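Local coordinates for protein Endonuclease/exonuclease/phosphatase (Beutenbergia cavernae DSM 12333, PDB 4RUW) that belongs to the endonuclease/exonuclease/phosphatase family, joining a DNase I-like domain to an Ig-like domain and carrying a bound zinc ion, at residues 218-223 and 230-235; 349-354 and 417-422. All coordinates share one frame; numbering follows the deposited sequence.

Contact 1 (218-223 and 230-235); sequences RIVLDH and SVLAGD
Val220, on the last turns of helix 207-222, faces Leu232 of strand 230-233 with their CA atoms 8.9 Å apart, the closest CA pair between 218-223 and 230-235. At this spacing side chains alone bridge helix and strand, and in both residues the bond from CA to CB points toward the other segment. The touching is done by methyls. Val220 CG1 lies 3.7 Å from Leu232 CD1 and 3.9 Å from Leu232 CD2, so one valine branch meets both ends of the leucine fork. With Leu232 CG anti to the backbone N (chi1 167°), the fork extends from the strand toward the helix. Leu221 adds a looser touch, its CD2 4.4 Å from Leu232 CD2. All three residues are buried; about 92 Å² of surface is buried between the segments, counting both sides, and every touching pair is apolar. Near the C-terminal end of the helix, the His223 ring folds back so that its ND1 donates to Ile219 O at 2.8 Å, nearly straight at 170°, with the oxygen close to the ring plane. The contact closes a beta-alpha-beta unit of strand 192-200, helix 207-222 and strand 230-233. Strand 230-233 lies hydrogen-bonded between strands 192-200 and 296-300, while the helix packs on strand 157-166 through Val220, which touches Leu166 of that strand, and on helix 251-260 through Leu221, which touches Trp257 and Ile258.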
loop_
_atom_site.group_PDB
_atom_site.type_symbol
_atom_site.label_atom_id
_atom_site.label_comp_id
_atom_site.label_asym_id
_atom_site.label_seq_id
_atom_site.Cartn_x
_atom_site.Cartn_y
_atom_site.Cartn_z
ATOM N N ARG A 218 8.587 -0.083 -10.274
ATOM C CA ARG A 218 9.954 0.443 -10.226
ATOM C C ARG A 218 9.936 1.956 -10.205
ATOM O O ARG A 218 10.620 2.591 -9.406
ATOM C CB ARG A 218 10.751 -0.004 -11.442
ATOM C CG ARG A 218 11.156 -1.444 -11.410
ATOM C CD ARG A 218 12.294 -1.720 -10.435
ATOM N NE ARG A 218 13.104 -2.840 -10.918
ATOM C CZ ARG A 218 13.882 -3.592 -10.141
ATOM N NH1 ARG A 218 14.566 -4.612 -10.654
ATOM N NH2 ARG A 218 13.966 -3.341 -8.840
ATOM N N ILE A 219 9.167 2.535 -11.116
ATOM C CA ILE A 219 9.115 3.989 -11.239
ATOM C C ILE A 219 8.497 4.602 -9.978
ATOM O O ILE A 219 9.015 5.573 -9.427
ATOM C CB ILE A 219 8.342 4.409 -12.489
ATOM C CG1 ILE A 219 9.138 4.014 -13.730
ATOM C CG2 ILE A 219 8.081 5.909 -12.492
ATOM C CD1 ILE A 219 8.329 3.975 -14.986
ATOM N N VAL A 220 7.410 4.013 -9.498
ATOM C CA VAL A 220 6.781 4.502 -8.276
ATOM C C VAL A 220 7.779 4.500 -7.116
ATOM O O VAL A 220 7.953 5.506 -6.418
ATOM C CB VAL A 220 5.554 3.656 -7.922
ATOM C CG1 VAL A 220 5.061 3.970 -6.524
ATOM C CG2 VAL A 220 4.459 3.884 -8.949
ATOM N N LEU A 221 8.466 3.380 -6.922
ATOM C CA LEU A 221 9.381 3.264 -5.792
ATOM C C LEU A 221 10.546 4.238 -5.890
ATOM O O LEU A 221 11.017 4.762 -4.886
ATOM C CB LEU A 221 9.883 1.830 -5.647
ATOM C CG LEU A 221 8.825 0.805 -5.231
ATOM C CD1 LEU A 221 9.421 -0.597 -5.236
ATOM C CD2 LEU A 221 8.255 1.146 -3.860
ATOM N N ASP A 222 11.001 4.490 -7.109
ATOM C CA ASP A 222 12.116 5.407 -7.292
ATOM C C ASP A 222 11.715 6.853 -6.981
ATOM O O ASP A 222 12.569 7.714 -6.834
ATOM C CB ASP A 222 12.720 5.246 -8.690
ATOM C CG ASP A 222 13.483 3.925 -8.847
ATOM O OD1 ASP A 222 13.696 3.223 -7.837
ATOM O OD2 ASP A 222 13.891 3.586 -9.979
ATOM N N HIS A 223 10.411 7.102 -6.868
ATOM C CA HIS A 223 9.891 8.417 -6.489
ATOM C C HIS A 223 9.576 8.556 -4.999
ATOM O O HIS A 223 9.174 9.629 -4.551
ATOM C CB HIS A 223 8.657 8.777 -7.320
ATOM C CG HIS A 223 8.987 9.214 -8.706
ATOM N ND1 HIS A 223 9.289 8.324 -9.717
ATOM C CD2 HIS A 223 9.084 10.448 -9.251
ATOM C CE1 HIS A 223 9.563 8.994 -10.821
ATOM N NE2 HIS A 223 9.445 10.284 -10.566
ATOM N N SER A 230 6.591 9.752 4.586
ATOM C CA SER A 230 5.833 9.576 3.358
ATOM C C SER A 230 4.914 8.374 3.470
ATOM O O SER A 230 5.189 7.428 4.214
ATOM C CB SER A 230 6.759 9.353 2.159
ATOM O OG SER A 230 7.826 10.279 2.103
ATOM N N VAL A 231 3.832 8.413 2.702
ATOM C CA VAL A 231 2.978 7.253 2.523
ATOM C C VAL A 231 2.790 6.994 1.036
ATOM O O VAL A 231 2.838 7.920 0.226
ATOM C CB VAL A 231 1.607 7.398 3.231
ATOM C CG1 VAL A 231 1.797 7.502 4.732
ATOM C CG2 VAL A 231 0.828 8.588 2.702
ATOM N N LEU A 232 2.607 5.724 0.690
ATOM C CA LEU A 232 2.305 5.296 -0.671
ATOM C C LEU A 232 1.024 4.498 -0.575
ATOM O O LEU A 232 0.956 3.516 0.160
ATOM C CB LEU A 232 3.438 4.437 -1.235
ATOM C CG LEU A 232 3.124 3.665 -2.519
ATOM C CD1 LEU A 232 2.772 4.603 -3.670
ATOM C CD2 LEU A 232 4.282 2.753 -2.895
ATOM N N ALA A 233 0.005 4.924 -1.305
ATOM C CA ALA A 233 -1.291 4.301 -1.166
ATOM C C ALA A 233 -1.973 4.133 -2.501
ATOM O O ALA A 233 -1.811 4.940 -3.411
ATOM C CB ALA A 233 -2.177 5.104 -0.219
ATOM N N GLY A 234 -2.773 3.080 -2.589
ATOM C CA GLY A 234 -3.657 2.881 -3.714
ATOM C C GLY A 234 -3.865 1.430 -4.053
ATOM O O GLY A 234 -3.437 0.520 -3.333
ATOM N N ASP A 235 -4.540 1.227 -5.173
ATOM C CA ASP A 235 -4.839 -0.091 -5.692
ATOM C C ASP A 235 -3.634 -0.551 -6.507
ATOM O O ASP A 235 -3.485 -0.209 -7.682
ATOM C CB ASP A 235 -6.094 0.017 -6.560
ATOM C CG ASP A 235 -6.542 -1.310 -7.143
ATOM O OD1 ASP A 235 -5.840 -2.334 -6.983
ATOM O OD2 ASP A 235 -7.622 -1.313 -7.789
#

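Contact 2 (349-354 and 417-422); sequences GWAQLT and ARLEAC
Leu419 reaches from strand 418-424 into the face of strand 349-356 and sets one methyl, CD2, against Leu353 CB at 3.9 Å. The leucines meet asymmetrically: the end of Leu419 rests against the base of the Leu353 side chain. Leu419 CG stands anti to the backbone N (chi1 178°), which carries the fork out from its strand, and CD2 also comes within 4.3 Å of Ala351 O and 4.5 Å of Ala351 CB. That methyl therefore sits beside both inward-facing residues of 349-354, and Leu419 loses the most surface of any residue in the two segments. Two residues farther along, the geometry changes to methyl against methyl. Ala351 CB and Ala421 CB point at each other 4.3 Å apart, and with such short side chains the backbones draw in: the CA atoms are 6.3 Å apart here, against 8.1 Å between Leu353 and Leu419. The two strands belong to different four-stranded antiparallel sheets, which face each other as the beta sandwich of an Ig-like domain. The axes of the two short strand segments approach to 7.2 Å and run nearly antiparallel, at 160°. Alternation along each strand puts Ala351, Leu353, Leu419 and Ala421 in the apolar interior and turns the intervening side chains outward. Gln352 NE2 thus bonds to the carbonyl oxygens of Ala259 and Leu263, linking this sheet to the end of helix 251-260 and the loop after it, in the DNase I-like domain. On the other sheet, Glu420 forms a salt bridge from OE1 to Arg384 NE and a hydrogen bond between OE2 and Ser433 OG. Val340 of strand 334-342 packs against both Leu419 and Ala421, extending the same interior beside Ala351.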
loop_
_atom_site.group_PDB
_atom_site.type_symbol
_atom_site.label_atom_id
_atom_site.label_comp_id
_atom_site.label_asym_id
_atom_site.label_seq_id
_atom_site.Cartn_x
_atom_site.Cartn_y
_atom_site.Cartn_z
ATOM N N GLY A 349 10.348 -13.324 2.359
ATOM C CA GLY A 349 10.010 -12.396 3.416
ATOM C C GLY A 349 11.160 -11.460 3.707
ATOM O O GLY A 349 12.049 -11.271 2.872
ATOM N N TRP A 350 11.163 -10.881 4.899
ATOM C CA TRP A 350 12.152 -9.866 5.219
ATOM C C TRP A 350 12.128 -9.514 6.695
ATOM O O TRP A 350 11.191 -9.860 7.433
ATOM C CB TRP A 350 11.888 -8.582 4.417
ATOM C CG TRP A 350 10.481 -8.067 4.564
ATOM C CD1 TRP A 350 9.967 -7.358 5.609
ATOM C CD2 TRP A 350 9.400 -8.257 3.640
ATOM N NE1 TRP A 350 8.637 -7.083 5.390
ATOM C CE2 TRP A 350 8.262 -7.626 4.189
ATOM C CE3 TRP A 350 9.293 -8.887 2.395
ATOM C CZ2 TRP A 350 7.031 -7.607 3.535
ATOM C CZ3 TRP A 350 8.064 -8.879 1.751
ATOM C CH2 TRP A 350 6.948 -8.244 2.325
ATOM N N ALA A 351 13.175 -8.802 7.099
ATOM C CA ALA A 351 13.252 -8.154 8.392
ATOM C C ALA A 351 13.572 -6.686 8.159
ATOM O O ALA A 351 14.480 -6.362 7.393
ATOM C CB ALA A 351 14.329 -8.796 9.238
ATOM N N GLN A 352 12.815 -5.805 8.804
ATOM C CA GLN A 352 13.067 -4.370 8.744
ATOM C C GLN A 352 13.395 -3.862 10.139
ATOM O O GLN A 352 12.593 -4.013 11.067
ATOM C CB GLN A 352 11.850 -3.619 8.199
ATOM C CG GLN A 352 11.529 -3.921 6.744
ATOM C CD GLN A 352 10.312 -3.154 6.251
ATOM O OE1 GLN A 352 9.345 -2.966 6.993
ATOM N NE2 GLN A 352 10.347 -2.719 4.998
ATOM N N LEU A 353 14.581 -3.278 10.280
ATOM C CA LEU A 353 15.036 -2.725 11.545
ATOM C C LEU A 353 14.976 -1.207 11.462
ATOM O O LEU A 353 15.420 -0.616 10.475
ATOM C CB LEU A 353 16.474 -3.179 11.814
ATOM C CG LEU A 353 17.154 -2.602 13.054
ATOM C CD1 LEU A 353 16.534 -3.163 14.321
ATOM C CD2 LEU A 353 18.654 -2.880 13.005
ATOM N N THR A 354 14.416 -0.575 12.487
ATOM C CA THR A 354 14.419 0.878 12.579
ATOM C C THR A 354 14.962 1.292 13.934
ATOM O O THR A 354 14.551 0.759 14.963
ATOM C CB THR A 354 12.999 1.463 12.408
ATOM O OG1 THR A 354 12.394 0.942 11.219
ATOM C CG2 THR A 354 13.043 2.982 12.324
ATOM N N ALA A 417 27.569 -3.965 14.989
ATOM C CA ALA A 417 26.346 -4.761 14.999
ATOM C C ALA A 417 25.954 -5.208 13.593
ATOM O O ALA A 417 26.315 -4.577 12.598
ATOM C CB ALA A 417 25.207 -3.985 15.646
ATOM N N ARG A 418 25.217 -6.307 13.511
ATOM C CA ARG A 418 24.728 -6.778 12.227
ATOM C C ARG A 418 23.338 -7.375 12.378
ATOM O O ARG A 418 22.942 -7.794 13.470
ATOM C CB ARG A 418 25.691 -7.796 11.619
ATOM C CG ARG A 418 25.924 -9.001 12.499
ATOM C CD ARG A 418 27.365 -9.450 12.420
ATOM N NE ARG A 418 28.288 -8.398 12.835
ATOM C CZ ARG A 418 29.497 -8.226 12.309
ATOM N NH1 ARG A 418 29.919 -9.030 11.342
ATOM N NH2 ARG A 418 30.280 -7.249 12.742
ATOM N N LEU A 419 22.605 -7.400 11.273
ATOM C CA LEU A 419 21.268 -7.958 11.248
ATOM C C LEU A 419 21.268 -9.159 10.317
ATOM O O LEU A 419 21.743 -9.071 9.181
ATOM C CB LEU A 419 20.269 -6.910 10.754
ATOM C CG LEU A 419 18.815 -7.368 10.625
ATOM C CD1 LEU A 419 18.279 -7.803 11.978
ATOM C CD2 LEU A 419 17.933 -6.274 10.032
ATOM N N GLU A 420 20.760 -10.279 10.820
ATOM C CA GLU A 420 20.642 -11.515 10.063
ATOM C C GLU A 420 19.166 -11.822 9.837
ATOM O O GLU A 420 18.347 -11.641 10.736
ATOM C CB GLU A 420 21.316 -12.670 10.824
ATOM C CG GLU A 420 21.248 -14.023 10.115
ATOM C CD GLU A 420 22.033 -15.116 10.828
ATOM O OE1 GLU A 420 22.487 -14.893 11.970
ATOM O OE2 GLU A 420 22.197 -16.204 10.242
ATOM N N ALA A 421 18.825 -12.264 8.630
ATOM C CA ALA A 421 17.489 -12.775 8.357
ATOM C C ALA A 421 17.630 -14.162 7.753
ATOM O O ALA A 421 18.379 -14.359 6.793
ATOM C CB ALA A 421 16.738 -11.862 7.403
ATOM N N CYS A 422 16.898 -15.118 8.318
ATOM C CA CYS A 422 16.969 -16.505 7.888
ATOM C C CYS A 422 15.605 -17.063 7.520
ATOM O O CYS A 422 14.577 -16.623 8.033
ATOM C CB CYS A 422 17.533 -17.383 9.002
ATOM S SG CYS A 422 19.214 -17.023 9.471
#

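Overall arrangement
The contacts come in series along the chain, contact 1 closing before contact 2 opens, with centres 23 Å and nearest atoms about 10 Å apart. They share no helix, strand or sheet. Contact 1, near the centre of the chain, joins a helix to a mixed sheet of the DNase I-like domain across a short connection. Contact 2, about 21 Å from that centre, packs the two sheets of the Ig-like domain face to face across 62 intervening residues. Each lies inside its own domain, but helix 251-260 touches both: Trp257 and Ile258 meet Leu221 of contact 1, and Ala259 O, with Leu263 O just beyond the helix, is hydrogen-bonded by Gln352 of 349-354, linking the domains.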